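Local atomic coordinates of centrosomal protein of 104 kDa (Homo sapiens, PDB entry 5LPH), a protein that is required for building cilia and for the structural integrity of the ciliary tip, and interacts with tubulin, the TOG domain being the part described here. Residues V222-S226 against I244-M248; Y182-L187 against Q199-L203. The contacts are given in a common frame with arbitrary orientation. Numbering follows the deposited sequence.

Contact 1: V222-S226 against I244-M248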
loop_
_atom_site.group_PDB
_atom_site.type_symbol
_atom_site.label_atom_id
_atom_site.label_comp_id
_atom_site.label_asym_id
_atom_site.label_seq_id
_atom_site.Cartn_x
_atom_site.Cartn_y
_atom_site.Cartn_z
ATOM N N VAL A 222 16.007 -4.171 -3.163
ATOM C CA VAL A 222 16.254 -3.309 -1.988
ATOM C C VAL A 222 17.433 -2.342 -2.208
ATOM O O VAL A 222 17.327 -1.141 -1.937
ATOM C CB VAL A 222 16.483 -4.162 -0.711
ATOM C CG1 VAL A 222 17.002 -3.324 0.451
ATOM C CG2 VAL A 222 15.210 -4.901 -0.306
HETATM N N MSE A 223 18.558 -2.872 -2.684
HETATM C CA MSE A 223 19.778 -2.064 -2.901
HETATM C C MSE A 223 19.611 -1.123 -4.060
HETATM O O MSE A 223 20.037 0.030 -3.992
HETATM C CB MSE A 223 20.993 -2.969 -3.145
HETATM C CG MSE A 223 21.397 -3.770 -1.902
HETATM SE SE MSE A 223 21.989 -2.628 -0.406
HETATM C CE MSE A 223 23.127 -1.352 -1.385
ATOM N N LYS A 224 19.002 -1.617 -5.138
ATOM C CA LYS A 224 18.621 -0.797 -6.300
ATOM C C LYS A 224 17.828 0.434 -5.846
ATOM O O LYS A 224 18.131 1.543 -6.267
ATOM C CB LYS A 224 17.816 -1.663 -7.284
ATOM C CG LYS A 224 17.195 -1.036 -8.535
ATOM C CD LYS A 224 17.832 0.195 -9.129
ATOM C CE LYS A 224 17.236 0.523 -10.495
ATOM N NZ LYS A 224 17.466 1.942 -10.879
ATOM N N PHE A 225 16.843 0.227 -4.970
ATOM C CA PHE A 225 16.040 1.324 -4.386
ATOM C C PHE A 225 16.862 2.272 -3.508
ATOM O O PHE A 225 16.797 3.498 -3.666
ATOM C CB PHE A 225 14.863 0.742 -3.566
ATOM C CG PHE A 225 14.053 1.777 -2.819
ATOM C CD1 PHE A 225 13.103 2.540 -3.483
ATOM C CD2 PHE A 225 14.235 1.986 -1.448
ATOM C CE1 PHE A 225 12.358 3.497 -2.801
ATOM C CE2 PHE A 225 13.493 2.940 -0.764
ATOM C CZ PHE A 225 12.552 3.695 -1.440
ATOM N N SER A 226 17.629 1.695 -2.587
ATOM C CA SER A 226 18.389 2.493 -1.617
ATOM C C SER A 226 19.461 3.367 -2.267
ATOM O O SER A 226 19.588 4.552 -1.933
ATOM C CB SER A 226 19.032 1.578 -0.580
ATOM O OG SER A 226 18.043 0.875 0.152
ATOM N N ILE A 244 19.690 2.297 5.775
ATOM C CA ILE A 244 19.241 1.004 5.216
ATOM C C ILE A 244 20.400 0.221 4.598
ATOM O O ILE A 244 20.493 -0.997 4.778
ATOM C CB ILE A 244 18.109 1.167 4.175
ATOM C CG1 ILE A 244 16.867 1.755 4.852
ATOM C CG2 ILE A 244 17.763 -0.178 3.528
ATOM C CD1 ILE A 244 15.710 2.037 3.920
ATOM N N ILE A 245 21.277 0.917 3.878
ATOM C CA ILE A 245 22.468 0.288 3.290
ATOM C C ILE A 245 23.360 -0.328 4.381
ATOM O O ILE A 245 23.834 -1.458 4.217
ATOM C CB ILE A 245 23.267 1.284 2.406
ATOM C CG1 ILE A 245 22.464 1.618 1.141
ATOM C CG2 ILE A 245 24.623 0.710 2.002
ATOM C CD1 ILE A 245 22.865 2.916 0.480
ATOM N N LEU A 246 23.569 0.401 5.482
ATOM C CA LEU A 246 24.355 -0.107 6.617
ATOM C C LEU A 246 23.697 -1.332 7.272
ATOM O O LEU A 246 24.391 -2.282 7.629
ATOM C CB LEU A 246 24.607 0.988 7.664
ATOM C CG LEU A 246 25.442 2.210 7.255
ATOM C CD1 LEU A 246 25.472 3.235 8.380
ATOM C CD2 LEU A 246 26.862 1.826 6.865
ATOM N N ASP A 247 22.370 -1.309 7.420
ATOM C CA ASP A 247 21.613 -2.471 7.933
ATOM C C ASP A 247 21.738 -3.701 7.031
ATOM O O ASP A 247 21.820 -4.825 7.529
ATOM C CB ASP A 247 20.124 -2.136 8.137
ATOM C CG ASP A 247 19.858 -1.295 9.390
ATOM O OD1 ASP A 247 20.769 -1.111 10.227
ATOM O OD2 ASP A 247 18.712 -0.823 9.548
HETATM N N MSE A 248 21.758 -3.486 5.718
HETATM C CA MSE A 248 21.916 -4.584 4.752
HETATM C C MSE A 248 23.310 -5.159 4.772
HETATM O O MSE A 248 23.491 -6.344 4.480
HETATM C CB MSE A 248 21.574 -4.126 3.335
HETATM C CG MSE A 248 20.082 -3.824 3.191
HETATM SE SE MSE A 248 19.014 -5.485 3.105
HETATM C CE MSE A 248 19.465 -5.983 1.256
#

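Contact 2: Y182-L187 against Q199-L203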
loop_
_atom_site.group_PDB
_atom_site.type_symbol
_atom_site.label_atom_id
_atom_site.label_comp_id
_atom_site.label_asym_id
_atom_site.label_seq_id
_atom_site.Cartn_x
_atom_site.Cartn_y
_atom_site.Cartn_z
ATOM N N TYR A 182 5.753 -2.879 -4.334
ATOM C CA TYR A 182 5.379 -1.456 -4.334
ATOM C C TYR A 182 6.332 -0.613 -3.501
ATOM O O TYR A 182 6.605 0.532 -3.854
ATOM C CB TYR A 182 3.951 -1.242 -3.820
ATOM C CG TYR A 182 2.915 -1.766 -4.766
ATOM C CD1 TYR A 182 2.717 -1.170 -6.011
ATOM C CD2 TYR A 182 2.141 -2.874 -4.436
ATOM C CE1 TYR A 182 1.770 -1.659 -6.894
ATOM C CE2 TYR A 182 1.199 -3.370 -5.317
ATOM C CZ TYR A 182 1.015 -2.760 -6.537
ATOM O OH TYR A 182 0.062 -3.262 -7.377
ATOM N N LEU A 183 6.825 -1.180 -2.401
ATOM C CA LEU A 183 7.681 -0.449 -1.466
ATOM C C LEU A 183 9.113 -0.235 -1.957
ATOM O O LEU A 183 9.798 0.653 -1.452
ATOM C CB LEU A 183 7.698 -1.145 -0.102
ATOM C CG LEU A 183 6.340 -1.283 0.594
ATOM C CD1 LEU A 183 6.461 -2.145 1.836
ATOM C CD2 LEU A 183 5.763 0.081 0.946
ATOM N N VAL A 184 9.556 -1.035 -2.931
ATOM C CA VAL A 184 10.893 -0.868 -3.543
ATOM C C VAL A 184 10.872 -0.101 -4.878
ATOM O O VAL A 184 11.904 0.011 -5.533
ATOM C CB VAL A 184 11.646 -2.220 -3.715
ATOM C CG1 VAL A 184 11.793 -2.920 -2.371
ATOM C CG2 VAL A 184 10.981 -3.142 -4.735
ATOM N N GLN A 185 9.714 0.426 -5.275
ATOM C CA GLN A 185 9.607 1.221 -6.496
ATOM C C GLN A 185 10.316 2.548 -6.240
ATOM O O GLN A 185 10.128 3.144 -5.177
ATOM C CB GLN A 185 8.132 1.462 -6.884
ATOM C CG GLN A 185 7.942 1.848 -8.343
ATOM C CD GLN A 185 6.492 2.037 -8.732
ATOM O OE1 GLN A 185 5.598 1.366 -8.209
ATOM N NE2 GLN A 185 6.253 2.944 -9.676
ATOM N N PRO A 186 11.132 3.024 -7.201
ATOM C CA PRO A 186 11.974 4.170 -6.863
ATOM C C PRO A 186 11.190 5.452 -6.559
ATOM O O PRO A 186 10.113 5.676 -7.116
ATOM C CB PRO A 186 12.854 4.358 -8.111
ATOM C CG PRO A 186 12.531 3.234 -9.038
ATOM C CD PRO A 186 11.186 2.722 -8.642
ATOM N N LEU A 187 11.742 6.269 -5.668
ATOM C CA LEU A 187 11.132 7.536 -5.283
ATOM C C LEU A 187 11.245 8.515 -6.441
ATOM O O LEU A 187 12.322 8.678 -7.013
ATOM C CB LEU A 187 11.813 8.109 -4.035
ATOM C CG LEU A 187 11.659 7.245 -2.774
ATOM C CD1 LEU A 187 12.587 7.660 -1.638
ATOM C CD2 LEU A 187 10.214 7.239 -2.302
ATOM N N GLN A 199 7.270 5.754 2.727
ATOM C CA GLN A 199 7.673 4.582 1.944
ATOM C C GLN A 199 8.929 3.920 2.532
ATOM O O GLN A 199 9.005 2.700 2.647
ATOM C CB GLN A 199 7.908 4.958 0.478
ATOM C CG GLN A 199 8.171 3.753 -0.415
ATOM C CD GLN A 199 8.191 4.071 -1.901
ATOM O OE1 GLN A 199 7.626 5.065 -2.352
ATOM N NE2 GLN A 199 8.840 3.209 -2.673
HETATM N N MSE A 200 9.898 4.745 2.903
HETATM C CA MSE A 200 11.136 4.268 3.523
HETATM C C MSE A 200 10.922 3.638 4.867
HETATM O O MSE A 200 11.530 2.613 5.175
HETATM C CB MSE A 200 12.091 5.443 3.634
HETATM C CG MSE A 200 12.809 5.557 2.332
HETATM SE SE MSE A 200 13.857 7.202 2.340
HETATM C CE MSE A 200 15.492 6.269 1.709
ATOM N N GLY A 201 10.064 4.252 5.680
ATOM C CA GLY A 201 9.660 3.686 6.963
ATOM C C GLY A 201 9.009 2.322 6.827
ATOM O O GLY A 201 9.338 1.402 7.569
ATOM N N LEU A 202 8.081 2.202 5.880
ATOM C CA LEU A 202 7.413 0.926 5.597
ATOM C C LEU A 202 8.377 -0.138 5.076
ATOM O O LEU A 202 8.276 -1.301 5.464
ATOM C CB LEU A 202 6.280 1.106 4.583
ATOM C CG LEU A 202 4.986 1.696 5.136
ATOM C CD1 LEU A 202 4.110 2.228 4.008
ATOM C CD2 LEU A 202 4.237 0.656 5.952
ATOM N N LEU A 203 9.295 0.271 4.199
ATOM C CA LEU A 203 10.313 -0.623 3.664
ATOM C C LEU A 203 11.168 -1.197 4.788
ATOM O O LEU A 203 11.273 -2.416 4.917
ATOM C CB LEU A 203 11.192 0.106 2.645
ATOM C CG LEU A 203 12.384 -0.645 2.039
ATOM C CD1 LEU A 203 11.971 -1.980 1.449
ATOM C CD2 LEU A 203 13.026 0.216 0.970
#

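Contact 1: V222-S226 against I244-M248
This is buried apolar packing between the two antiparallel helices of a HEAT repeat in the TOG domain, helix 219-229 and helix 235-252. The axes of the two short segments approach to 10.5 Å, with 152° between their N-to-C directions, and the backbones come nearest at Ser226 and Ile245, whose CA atoms lie 6.8 Å apart. Ser226 suits this place because it is small: Ser226 CB meets Ile245 CG1 at 3.8 Å, and Ser226 OG lies 3.5 Å from Ile244 CG2. One helical turn earlier, Val222 CG1 touches Met248 CE at 3.7 Å. The flexible side chain of Met223, a selenomethionine like Met248, starts sideways but bends inward, bringing Met223 CE to 4.0 Å from Ile245 CG1 and Met223 SE to 4.1 Å from Met248 CB. The hydroxyl of Ser226 turns back on its own helix, donating from OG to Val222 O at 3.0 Å. With that polar group satisfied locally and no hydrogen bond crossing the interface, the two segments are held together by shape and hydrophobic burial.

Contact 2: Y182-L187 against Q199-L203
Two hydrogen bonds from one amide anchor the turn after helix 178-183: Gln199 NE2 donates to Leu183 O at 3.0 Å, almost linearly, and to Gln185 O at 2.8 Å, at a more bent angle. Glutamine fits because its extended side chain, with chi1 and chi2 both t, reaches from helix 193-210 to carbonyls where the backbone leaves helical geometry at Val184. The other end of the amide faces a nonpolar neighbour, Gln199 OE1 lying 3.4 Å from Leu187 CD2. Apolar side chains pack around this polar centre. Leu183 CD2 rests on Leu202 CB at 3.8 Å, Val184 CG1 meets Leu203 CD1 at 3.9 Å, and Leu187 CD1 lies 4.2 Å from Met200 SE (a selenomethionine). The contact thus ties the connection between two helices to the second of them within the all-helical TOG domain. Beyond it, Tyr182 packs on helix 131-147, Phe225 of helix 219-229 touches Leu187, Gln199 and Leu203, and Met200 leans on Val237, Thr240 and Ala241 of helix 235-252.

How the contacts relate
Contact 2 closes before contact 1 opens, so the two follow in series along the helical array, their centres about 11 Å apart. Phe225 joins them: it belongs to 222-226 yet makes no close contact with 244-248, its ring instead lying against contact 2. Phe225 CD2 is 3.2 Å from Leu203 CD2, and Phe225 CE1 is 3.3 Å from Gln185 O and 3.5 Å from Gln199 NE2, so the flat ring packs beside the Gln199 amide and one of the turn carbonyls it binds. Helix 219-229 therefore uses different faces for its two neighbours, helix 235-252 and the preceding 193-210, as in the successive packing of HEAT-type helices. The centre of contact 1 lies about 20 Å from the centre of the chain, that of contact 2 about 10 Å.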